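Side-chain contacts in 2-dehydro-3-deoxy-d-gluconate/2-dehydro-3-deoxy-phosphogluconate aldolase (PDB 4UXD), which is an aldolase of the dihydrodipicolinate synthetase family, a beta/alpha barrel protein that assembles as four chains: residues M65-V70 / Y154-F159; S196-D201 / G219-V224; Y44-I49 / E274-K279; I57-L62 / G233-Y238. One frame throughout, in Å; residues are numbered along the deposited sequence.

Contact 1 of 4, residues M65-V70 / Y154-F159. With GOL (glycerol), chain E.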
# COMPACT_ATOMS: atom_id res chain seq x y z
N MET A 65 16.39 -17.51 -16.73
CA MET A 65 16.46 -17.20 -15.30
C MET A 65 16.08 -15.75 -15.00
O MET A 65 16.72 -15.07 -14.19
CB MET A 65 17.85 -17.53 -14.74
CG MET A 65 18.14 -19.04 -14.64
SD MET A 65 17.09 -19.89 -13.44
CE MET A 65 17.51 -21.60 -13.78
N GLY A 66 15.03 -15.28 -15.67
CA GLY A 66 14.34 -14.08 -15.24
C GLY A 66 13.30 -14.46 -14.21
O GLY A 66 13.32 -15.59 -13.69
N SER A 67 12.39 -13.52 -13.92
CA SER A 67 11.29 -13.75 -12.99
C SER A 67 10.38 -14.87 -13.48
O SER A 67 9.94 -15.72 -12.70
CB SER A 67 10.46 -12.47 -12.80
OG SER A 67 11.23 -11.43 -12.20
N THR A 68 10.09 -14.86 -14.77
CA THR A 68 9.28 -15.89 -15.39
C THR A 68 9.93 -17.25 -15.19
O THR A 68 9.23 -18.26 -15.05
CB THR A 68 9.10 -15.61 -16.89
OG1 THR A 68 8.41 -14.38 -17.07
CG2 THR A 68 8.31 -16.72 -17.55
N GLY A 69 11.27 -17.26 -15.17
CA GLY A 69 12.02 -18.49 -14.97
C GLY A 69 12.20 -18.89 -13.52
O GLY A 69 12.95 -19.83 -13.21
N VAL A 70 11.47 -18.20 -12.64
CA VAL A 70 11.52 -18.34 -11.19
C VAL A 70 12.92 -18.67 -10.66
O VAL A 70 13.10 -19.56 -9.83
CB VAL A 70 10.48 -19.41 -10.69
CG1 VAL A 70 9.07 -18.88 -10.82
CG2 VAL A 70 10.59 -20.73 -11.40
N TYR A 154 17.13 -4.11 -14.55
CA TYR A 154 15.80 -4.68 -14.58
C TYR A 154 14.96 -4.09 -13.43
O TYR A 154 15.30 -4.24 -12.26
CB TYR A 154 15.92 -6.19 -14.53
CG TYR A 154 14.66 -7.01 -14.55
CD1 TYR A 154 13.43 -6.49 -14.96
CD2 TYR A 154 14.70 -8.34 -14.13
CE1 TYR A 154 12.29 -7.29 -14.95
CE2 TYR A 154 13.59 -9.14 -14.12
CZ TYR A 154 12.39 -8.63 -14.52
OH TYR A 154 11.31 -9.48 -14.48
N ASN A 155 13.89 -3.39 -13.77
CA ASN A 155 13.08 -2.78 -12.74
C ASN A 155 11.75 -3.51 -12.65
O ASN A 155 10.97 -3.47 -13.58
CB ASN A 155 12.87 -1.29 -12.98
CG ASN A 155 11.97 -0.65 -11.93
OD1 ASN A 155 12.31 -0.59 -10.74
ND2 ASN A 155 10.79 -0.19 -12.36
N ILE A 156 11.53 -4.19 -11.53
CA ILE A 156 10.30 -4.93 -11.32
C ILE A 156 9.88 -4.75 -9.85
O ILE A 156 10.12 -5.62 -9.00
CB ILE A 156 10.50 -6.43 -11.73
CG1 ILE A 156 9.29 -7.29 -11.37
CG2 ILE A 156 11.79 -7.03 -11.12
CD1 ILE A 156 9.15 -8.53 -12.23
N PRO A 157 9.26 -3.58 -9.52
CA PRO A 157 8.99 -3.19 -8.13
C PRO A 157 7.96 -4.09 -7.43
O PRO A 157 7.87 -4.08 -6.21
CB PRO A 157 8.48 -1.74 -8.25
CG PRO A 157 7.92 -1.64 -9.59
CD PRO A 157 8.80 -2.54 -10.46
N GLN A 158 7.23 -4.89 -8.20
CA GLN A 158 6.35 -5.91 -7.66
C GLN A 158 7.10 -6.96 -6.83
O GLN A 158 6.56 -7.48 -5.85
CB GLN A 158 5.59 -6.63 -8.78
CG GLN A 158 4.73 -5.74 -9.64
CD GLN A 158 5.43 -5.31 -10.93
OE1 GLN A 158 6.64 -5.07 -10.94
NE2 GLN A 158 4.67 -5.23 -12.02
N PHE A 159 8.32 -7.29 -7.25
CA PHE A 159 9.00 -8.43 -6.65
C PHE A 159 10.21 -8.00 -5.84
O PHE A 159 10.62 -8.72 -4.92
CB PHE A 159 9.40 -9.45 -7.75
CG PHE A 159 8.21 -10.07 -8.45
CD1 PHE A 159 6.97 -10.16 -7.82
CD2 PHE A 159 8.32 -10.55 -9.73
CE1 PHE A 159 5.89 -10.72 -8.45
CE2 PHE A 159 7.24 -11.11 -10.38
CZ PHE A 159 6.02 -11.20 -9.74
C1 GOL E . 10.09 -11.55 -16.79
O1 GOL E . 11.38 -11.90 -16.36
C2 GOL E . 9.97 -10.04 -17.02
O2 GOL E . 9.77 -9.78 -18.38
C3 GOL E . 8.79 -9.37 -16.29
O3 GOL E . 7.79 -10.23 -15.79
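Tyr-154 reaches Ser-67 with its phenol end: OH lies 3.0 Å from Ser-67 OG in a hydrogen bond whose donor either hydroxyl could be. With CG of Tyr-154 trans to the backbone N (chi1 -180°), the ring leaves the strand end and points at the turn Ser-67 to Val-70. A glycerol, probably from the crystallisation liquor, adds a second bond, its O1 donating to Tyr-154 OH over 3.1 Å, while Ser-67 N gives that O1 a weak bond; its placement is doubtful, since glycerol C2 sits only 2.9 Å from Tyr-154 OH. Next along the chain, Ile-156 lays CG2 over one face of the Tyr-154 ring, 3.8 Å above its plane toward the rim, and brings CD1 to 3.6 Å from Ser-67 OG. Ser-67 OG lies at the edge of the Phe-159 ring, in its plane, 3.9 Å from Phe-159 CD2. It also bonds Tyr-128 OH of the second subunit. This chain of three hydroxyls resembles the threonine-tyrosine-tyrosine arrangement of dihydrodipicolinate synthases. Both segments belong to the mouth of the barrel: 65-70 follows strand 61-63 and leads to helix 76-88, where Met-65 packs, whereas 154-159 ends strand 150-155, bonded through its backbone to strands 120-123 and 178-183.

Contact 2 of 4, residues S196-D201 / G219-V224; sequences SLSDDD and GASGGV
Ser-198 and Ser-221 face each other without bringing any ring or carboxylate face into the contact; the nearest thing to a flat group is the carboxylate of Asp-199, turned away from 219-224 and held at both oxygens. OD1 accepts from the backbone N of Asp-201, an Asx turn modelled with an Asp-201 N to Asp-199 OD1 distance of 2.5 Å, doubtfully short, and OD2 makes a salt bridge with Lys-172. In the beta/alpha barrel both segments are alpha-to-beta connections: 196-201 leads from helix 188-195 into strand 203-206, and 219-224 leads from helix 212-217 into strand 222-224. Such loops gather at the N-terminal ends of the strands. Gly-219, with its positive phi of 104°, completes a Schellman motif that ends helix 212-217 and turns the chain toward the strand. Direct contact is sparse, since Ser-198 OG stays 4.4 Å from Gly-219 O and 4.5 Å from Ser-221 OG, too far to bond. Ser-221 OG instead has its strongest partner in Val-204 N of the adjacent strand, which ties the start of strand 222-224 to strand 203-206. A water joins the two loops, lying 2.9 Å from Ser-221 OG and donating a weak, long bond of 3.5 Å to Asp-199 O.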
# COMPACT_ATOMS: atom_id res chain seq x y z
N SER A 196 13.00 8.37 -21.21
CA SER A 196 13.75 9.62 -21.33
C SER A 196 15.27 9.39 -21.23
O SER A 196 16.05 10.30 -21.48
CB SER A 196 13.30 10.62 -20.25
OG SER A 196 14.33 10.83 -19.30
N LEU A 197 15.66 8.18 -20.84
CA LEU A 197 17.07 7.78 -20.77
C LEU A 197 17.48 7.06 -22.05
O LEU A 197 18.63 6.65 -22.20
CB LEU A 197 17.32 6.84 -19.57
CG LEU A 197 16.89 7.28 -18.17
CD1 LEU A 197 17.17 6.16 -17.19
CD2 LEU A 197 17.62 8.54 -17.73
N SER A 198 16.53 6.90 -22.96
CA SER A 198 16.79 6.16 -24.19
C SER A 198 17.84 6.87 -25.06
O SER A 198 17.85 8.11 -25.17
CB SER A 198 15.48 5.97 -24.97
OG SER A 198 15.55 4.87 -25.84
N ASP A 199 18.73 6.08 -25.66
CA ASP A 199 19.61 6.58 -26.71
C ASP A 199 20.18 5.40 -27.52
O ASP A 199 19.62 4.31 -27.53
CB ASP A 199 20.73 7.46 -26.14
CG ASP A 199 21.84 6.66 -25.47
OD1 ASP A 199 22.53 5.89 -26.16
OD2 ASP A 199 22.06 6.84 -24.25
N ASP A 200 21.29 5.63 -28.20
CA ASP A 200 21.80 4.67 -29.17
C ASP A 200 22.57 3.52 -28.50
O ASP A 200 22.62 2.42 -29.05
CB ASP A 200 22.68 5.38 -30.20
CG ASP A 200 21.89 6.41 -31.01
OD1 ASP A 200 21.17 6.00 -31.95
OD2 ASP A 200 21.98 7.63 -30.71
N ASP A 201 23.12 3.77 -27.32
CA ASP A 201 23.77 2.73 -26.51
C ASP A 201 23.00 2.46 -25.21
O ASP A 201 23.57 1.97 -24.22
CB ASP A 201 25.21 3.12 -26.20
CG ASP A 201 26.20 2.58 -27.23
OD1 ASP A 201 26.04 1.42 -27.66
OD2 ASP A 201 27.14 3.32 -27.60
N GLY A 219 8.41 4.97 -28.15
CA GLY A 219 9.83 4.85 -28.43
C GLY A 219 10.56 3.68 -27.76
O GLY A 219 11.79 3.67 -27.75
N ALA A 220 9.85 2.70 -27.21
CA ALA A 220 10.53 1.55 -26.60
C ALA A 220 11.37 0.76 -27.60
O ALA A 220 10.97 0.55 -28.75
CB ALA A 220 9.52 0.61 -25.95
N SER A 221 12.53 0.29 -27.15
CA SER A 221 13.40 -0.53 -28.01
C SER A 221 12.80 -1.90 -28.29
O SER A 221 13.25 -2.60 -29.20
CB SER A 221 14.78 -0.69 -27.37
OG SER A 221 15.23 0.54 -26.83
N GLY A 222 11.77 -2.28 -27.54
CA GLY A 222 11.09 -3.56 -27.73
C GLY A 222 10.52 -4.08 -26.42
O GLY A 222 10.37 -3.34 -25.45
N GLY A 223 10.19 -5.37 -26.39
CA GLY A 223 9.60 -5.96 -25.21
C GLY A 223 10.30 -7.20 -24.68
O GLY A 223 10.96 -7.92 -25.43
N VAL A 224 10.16 -7.42 -23.38
CA VAL A 224 10.46 -8.70 -22.74
C VAL A 224 9.13 -9.33 -22.35
O VAL A 224 8.49 -8.85 -21.39
CB VAL A 224 11.35 -8.55 -21.49
CG1 VAL A 224 11.82 -9.92 -21.00
CG2 VAL A 224 12.53 -7.67 -21.78
O HOH W 1 17.14 2.07 -28.44

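Contact 3 of 4, residues Y44-I49 / E274-K279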
# COMPACT_ATOMS: atom_id res chain seq x y z
N TYR A 44 15.88 -30.82 -19.01
CA TYR A 44 16.72 -30.25 -20.05
C TYR A 44 16.27 -30.65 -21.45
O TYR A 44 16.55 -29.97 -22.42
CB TYR A 44 18.18 -30.63 -19.81
CG TYR A 44 18.80 -29.80 -18.71
CD1 TYR A 44 19.18 -28.50 -18.94
CD2 TYR A 44 18.97 -30.32 -17.43
CE1 TYR A 44 19.73 -27.73 -17.94
CE2 TYR A 44 19.51 -29.56 -16.43
CZ TYR A 44 19.89 -28.26 -16.69
OH TYR A 44 20.45 -27.48 -15.70
N ASN A 45 15.54 -31.75 -21.54
CA ASN A 45 14.94 -32.10 -22.82
C ASN A 45 13.82 -31.12 -23.19
O ASN A 45 13.75 -30.66 -24.34
CB ASN A 45 14.41 -33.53 -22.78
CG ASN A 45 14.13 -34.08 -24.16
OD1 ASN A 45 14.89 -33.84 -25.10
ND2 ASN A 45 13.02 -34.79 -24.29
N ALA A 46 12.95 -30.80 -22.24
CA ALA A 46 11.89 -29.80 -22.49
C ALA A 46 12.49 -28.41 -22.75
O ALA A 46 12.00 -27.67 -23.61
CB ALA A 46 10.92 -29.74 -21.34
N THR A 47 13.56 -28.06 -22.04
CA THR A 47 14.26 -26.81 -22.27
C THR A 47 14.68 -26.70 -23.74
O THR A 47 14.73 -25.62 -24.31
CB THR A 47 15.50 -26.67 -21.36
OG1 THR A 47 15.09 -26.78 -20.00
CG2 THR A 47 16.21 -25.34 -21.56
N ASN A 48 15.01 -27.84 -24.34
CA ASN A 48 15.38 -27.88 -25.75
C ASN A 48 14.15 -27.69 -26.63
O ASN A 48 14.17 -26.95 -27.62
CB ASN A 48 16.09 -29.20 -26.08
CG ASN A 48 16.94 -29.10 -27.33
OD1 ASN A 48 16.48 -29.39 -28.44
ND2 ASN A 48 18.19 -28.68 -27.17
N ILE A 49 13.07 -28.35 -26.26
CA ILE A 49 11.82 -28.21 -26.98
C ILE A 49 11.43 -26.75 -27.04
O ILE A 49 10.95 -26.27 -28.06
CB ILE A 49 10.71 -29.04 -26.32
CG1 ILE A 49 10.95 -30.52 -26.65
CG2 ILE A 49 9.33 -28.60 -26.78
CD1 ILE A 49 10.27 -31.51 -25.72
N GLU A 274 1.96 -24.44 -17.10
CA GLU A 274 0.94 -25.34 -17.60
C GLU A 274 0.74 -25.13 -19.11
O GLU A 274 0.67 -26.08 -19.88
CB GLU A 274 -0.38 -25.13 -16.87
CG GLU A 274 -1.45 -26.14 -17.24
CD GLU A 274 -2.65 -26.09 -16.29
OE1 GLU A 274 -2.54 -25.44 -15.23
OE2 GLU A 274 -3.70 -26.70 -16.62
N TYR A 275 0.68 -23.87 -19.51
CA TYR A 275 0.35 -23.53 -20.88
C TYR A 275 1.41 -24.10 -21.80
O TYR A 275 1.10 -24.59 -22.88
CB TYR A 275 0.23 -22.02 -21.06
CG TYR A 275 -0.64 -21.60 -22.22
CD1 TYR A 275 -0.23 -21.82 -23.53
CD2 TYR A 275 -1.85 -20.96 -22.01
CE1 TYR A 275 -1.01 -21.44 -24.60
CE2 TYR A 275 -2.64 -20.57 -23.08
CZ TYR A 275 -2.22 -20.81 -24.37
OH TYR A 275 -3.01 -20.42 -25.44
N PHE A 276 2.65 -24.05 -21.34
CA PHE A 276 3.75 -24.62 -22.10
C PHE A 276 3.70 -26.15 -22.11
O PHE A 276 4.04 -26.80 -23.10
CB PHE A 276 5.09 -24.16 -21.53
CG PHE A 276 6.26 -24.82 -22.18
CD1 PHE A 276 6.73 -24.37 -23.41
CD2 PHE A 276 6.87 -25.92 -21.59
CE1 PHE A 276 7.81 -24.99 -24.02
CE2 PHE A 276 7.95 -26.55 -22.20
CZ PHE A 276 8.42 -26.08 -23.41
N TYR A 277 3.29 -26.72 -20.99
CA TYR A 277 3.29 -28.16 -20.83
C TYR A 277 2.23 -28.79 -21.72
O TYR A 277 2.49 -29.77 -22.42
CB TYR A 277 3.06 -28.53 -19.37
CG TYR A 277 4.21 -28.22 -18.43
CD1 TYR A 277 5.51 -28.12 -18.89
CD2 TYR A 277 3.98 -28.02 -17.07
CE1 TYR A 277 6.55 -27.84 -18.02
CE2 TYR A 277 5.01 -27.75 -16.21
CZ TYR A 277 6.29 -27.66 -16.69
OH TYR A 277 7.32 -27.38 -15.81
N LYS A 278 1.03 -28.23 -21.68
CA LYS A 278 -0.09 -28.74 -22.45
C LYS A 278 0.15 -28.61 -23.95
O LYS A 278 -0.21 -29.50 -24.72
CB LYS A 278 -1.38 -28.00 -22.06
CG LYS A 278 -2.00 -28.45 -20.73
CD LYS A 278 -3.41 -27.89 -20.56
CE LYS A 278 -4.16 -28.52 -19.38
NZ LYS A 278 -4.65 -29.91 -19.65
N LYS A 279 0.78 -27.51 -24.35
CA LYS A 279 0.96 -27.21 -25.75
C LYS A 279 1.89 -28.22 -26.42
O LYS A 279 1.64 -28.67 -27.53
CB LYS A 279 1.52 -25.80 -25.94
CG LYS A 279 2.21 -25.62 -27.28
CD LYS A 279 2.15 -24.22 -27.82
CE LYS A 279 1.94 -24.26 -29.33
NZ LYS A 279 2.75 -23.24 -30.05
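A helix-to-helix contact between the first barrel helix and the C-terminal extension rests on one aromatic side chain: Phe-276, on helix 270-279, drives the end of its ring against the flank of helix 44-56 formed by Ala-46 and Ile-49. The two touched residues are three apart and so lie on one face of their helix, both with CB directed at the other segment. CG of Phe-276 stands trans to the backbone N (chi1 174°), which carries the ring outward from its own helix and places CZ and CE2 foremost. Phe-276 CZ comes 3.9 Å from Ala-46 O, which sits at the ring edge close to its plane, so the aromatic rim rather than the pi face meets the carbonyl oxygen. Beside it, Ala-46 CB is 4.4 Å from Phe-276 CE2, and Ile-49 CG2 approaches obliquely, 4.3 Å from Phe-276 CZ. The two side-chain touches are apolar and loose. In fold terms, helix 44-56 is the first helix of the beta/alpha barrel, whereas helix 270-279 comes after the eighth, beyond helix 245-264, and belongs to the C-terminal helical extension, here packed against the outside of the barrel. The ring also meets Leu-50 on helix 44-56 and Ile-33 in the loop after the first strand. Tyr-277, whose CB points away from helix 44-56, fixes the same loop differently, its OH hydrogen-bonded to Leu-36 N and also to Gly-285 O.

Contact 4 of 4, residues I57-L62 / G233-Y238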
# COMPACT_ATOMS: atom_id res chain seq x y z
N ILE A 57 9.64 -19.10 -33.91
CA ILE A 57 8.89 -17.84 -34.00
C ILE A 57 9.79 -16.61 -34.02
O ILE A 57 9.31 -15.49 -33.95
CB ILE A 57 7.90 -17.67 -32.81
CG1 ILE A 57 8.67 -17.58 -31.49
CG2 ILE A 57 6.89 -18.83 -32.80
CD1 ILE A 57 7.79 -17.40 -30.27
N ASN A 58 11.10 -16.83 -34.13
CA ASN A 58 12.07 -15.75 -34.32
C ASN A 58 12.07 -14.64 -33.24
O ASN A 58 12.09 -13.43 -33.56
CB ASN A 58 11.87 -15.13 -35.70
CG ASN A 58 13.03 -14.26 -36.13
OD1 ASN A 58 14.19 -14.55 -35.82
ND2 ASN A 58 12.72 -13.15 -36.80
N VAL A 59 12.06 -15.02 -31.97
CA VAL A 59 12.38 -14.05 -30.93
C VAL A 59 13.85 -13.69 -31.17
O VAL A 59 14.57 -14.46 -31.82
CB VAL A 59 12.16 -14.60 -29.48
CG1 VAL A 59 10.74 -15.17 -29.32
CG2 VAL A 59 13.20 -15.65 -29.10
N ASP A 60 14.29 -12.55 -30.67
CA ASP A 60 15.65 -12.08 -30.90
C ASP A 60 16.61 -12.42 -29.76
O ASP A 60 17.80 -12.59 -29.99
CB ASP A 60 15.64 -10.56 -31.12
CG ASP A 60 14.63 -10.13 -32.14
OD1 ASP A 60 14.95 -10.19 -33.34
OD2 ASP A 60 13.51 -9.76 -31.75
N TYR A 61 16.09 -12.48 -28.54
CA TYR A 61 16.93 -12.77 -27.38
C TYR A 61 16.29 -13.83 -26.50
O TYR A 61 15.06 -13.88 -26.34
CB TYR A 61 17.19 -11.52 -26.56
CG TYR A 61 17.84 -10.41 -27.33
CD1 TYR A 61 17.07 -9.49 -28.03
CD2 TYR A 61 19.21 -10.26 -27.36
CE1 TYR A 61 17.66 -8.46 -28.74
CE2 TYR A 61 19.81 -9.23 -28.07
CZ TYR A 61 19.02 -8.34 -28.75
OH TYR A 61 19.60 -7.32 -29.47
N LEU A 62 17.14 -14.69 -25.96
CA LEU A 62 16.77 -15.61 -24.91
C LEU A 62 17.23 -15.01 -23.60
O LEU A 62 18.40 -14.58 -23.47
CB LEU A 62 17.40 -16.99 -25.10
CG LEU A 62 17.29 -17.65 -26.47
CD1 LEU A 62 17.68 -19.13 -26.36
CD2 LEU A 62 15.90 -17.47 -27.06
N GLY A 233 2.22 -14.41 -30.87
CA GLY A 233 1.46 -13.16 -30.92
C GLY A 233 2.29 -11.90 -30.77
O GLY A 233 2.25 -11.02 -31.62
N ILE A 234 3.07 -11.83 -29.70
CA ILE A 234 3.94 -10.69 -29.47
C ILE A 234 4.92 -10.46 -30.62
O ILE A 234 5.23 -9.31 -30.93
CB ILE A 234 4.74 -10.85 -28.16
CG1 ILE A 234 3.86 -10.45 -26.97
CG2 ILE A 234 6.03 -10.01 -28.16
CD1 ILE A 234 3.50 -8.98 -26.92
N VAL A 235 5.41 -11.52 -31.25
CA VAL A 235 6.43 -11.34 -32.29
C VAL A 235 5.84 -10.84 -33.61
O VAL A 235 6.43 -9.97 -34.27
CB VAL A 235 7.21 -12.63 -32.53
CG1 VAL A 235 8.26 -12.43 -33.64
CG2 VAL A 235 7.88 -13.08 -31.25
N ARG A 236 4.69 -11.39 -34.01
CA ARG A 236 3.94 -10.86 -35.14
C ARG A 236 3.72 -9.36 -34.93
O ARG A 236 4.02 -8.56 -35.81
CB ARG A 236 2.58 -11.57 -35.30
CG ARG A 236 2.71 -13.07 -35.57
CD ARG A 236 1.40 -13.71 -36.01
NE ARG A 236 0.53 -14.06 -34.89
CZ ARG A 236 -0.59 -13.42 -34.55
NH1 ARG A 236 -1.03 -12.37 -35.24
NH2 ARG A 236 -1.28 -13.85 -33.50
N LEU A 237 3.20 -9.01 -33.76
CA LEU A 237 2.94 -7.62 -33.40
C LEU A 237 4.11 -6.71 -33.71
O LEU A 237 3.96 -5.71 -34.41
CB LEU A 237 2.59 -7.52 -31.92
CG LEU A 237 2.21 -6.14 -31.38
CD1 LEU A 237 1.37 -6.32 -30.14
CD2 LEU A 237 3.41 -5.26 -31.05
N TYR A 238 5.28 -7.06 -33.18
CA TYR A 238 6.49 -6.24 -33.35
C TYR A 238 6.89 -6.07 -34.81
O TYR A 238 7.36 -5.00 -35.20
CB TYR A 238 7.65 -6.87 -32.57
CG TYR A 238 8.97 -6.14 -32.73
CD1 TYR A 238 9.84 -6.44 -33.78
CD2 TYR A 238 9.35 -5.16 -31.84
CE1 TYR A 238 11.03 -5.77 -33.94
CE2 TYR A 238 10.56 -4.49 -31.97
CZ TYR A 238 11.40 -4.80 -33.03
OH TYR A 238 12.59 -4.14 -33.17
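The backbone from Ile-57 leaves helix 44-56, turns through the left-handed conformation of Asn-58 (phi 57°, psi 48°) and enters strand 61-63, passing helix 233-240 with Val-59 CA 6.7 Å from Val-235 CA. This is an alpha-to-beta connection of the beta/alpha barrel, running beside the eighth and last of the barrel helices. Val-235 is the residue around which the contact forms, and its CB and both methyls surround Ile-57 O. Val-235 CG1, trans to the backbone N (chi1 179°), comes closest: it lies 3.2 Å from Ile-57 O, close for a methyl carbon, and 4.0 Å from Asn-58 O. Val-235 CG2 in addition meets hydrocarbon, with Val-59 CG1 at 4.0 Å, the two valine side chains crossing at about a right angle, and with Ile-57 CD1 farther off at 4.4 Å. The helix thus rests partly on polar backbone at the turn and partly on the apolar branches that flank it. Strand 27-31 adjoins both segments: strand 61-63 pairs with it, and Val-235 and Tyr-238 touch its Ile-28. Lys-92 reaches the turn as well, hydrogen-bonding Val-59 O and, weakly, Asn-58 OD1. Asp-60, whose CB points toward helix 233-240, secures the first strand through its carboxylate, OD2 accepting a hydrogen bond from Ile-28 N.

The four contacts sample one beta/alpha barrel at different levels. Contacts 1, 2 and 4 reach the same parallel sheet: contact 1 at the C-terminal mouth, contacts 2 and 4 through connections entering strands from the other end. Contact 3 lies outside the sheet, between helices. Along the chain, contact 3 closes the widest loop, contact 4 is nested inside it, and contacts 1 and 2 follow in series within contact 4. Centres of contacts 2 and 3, on opposite sides of the chain's centre, are about 31 Å apart; the other pairs are 17 to 20 Å apart. Late helices thus pack onto the barrel's beginning, while at contact 1 a second subunit reaches the mouth.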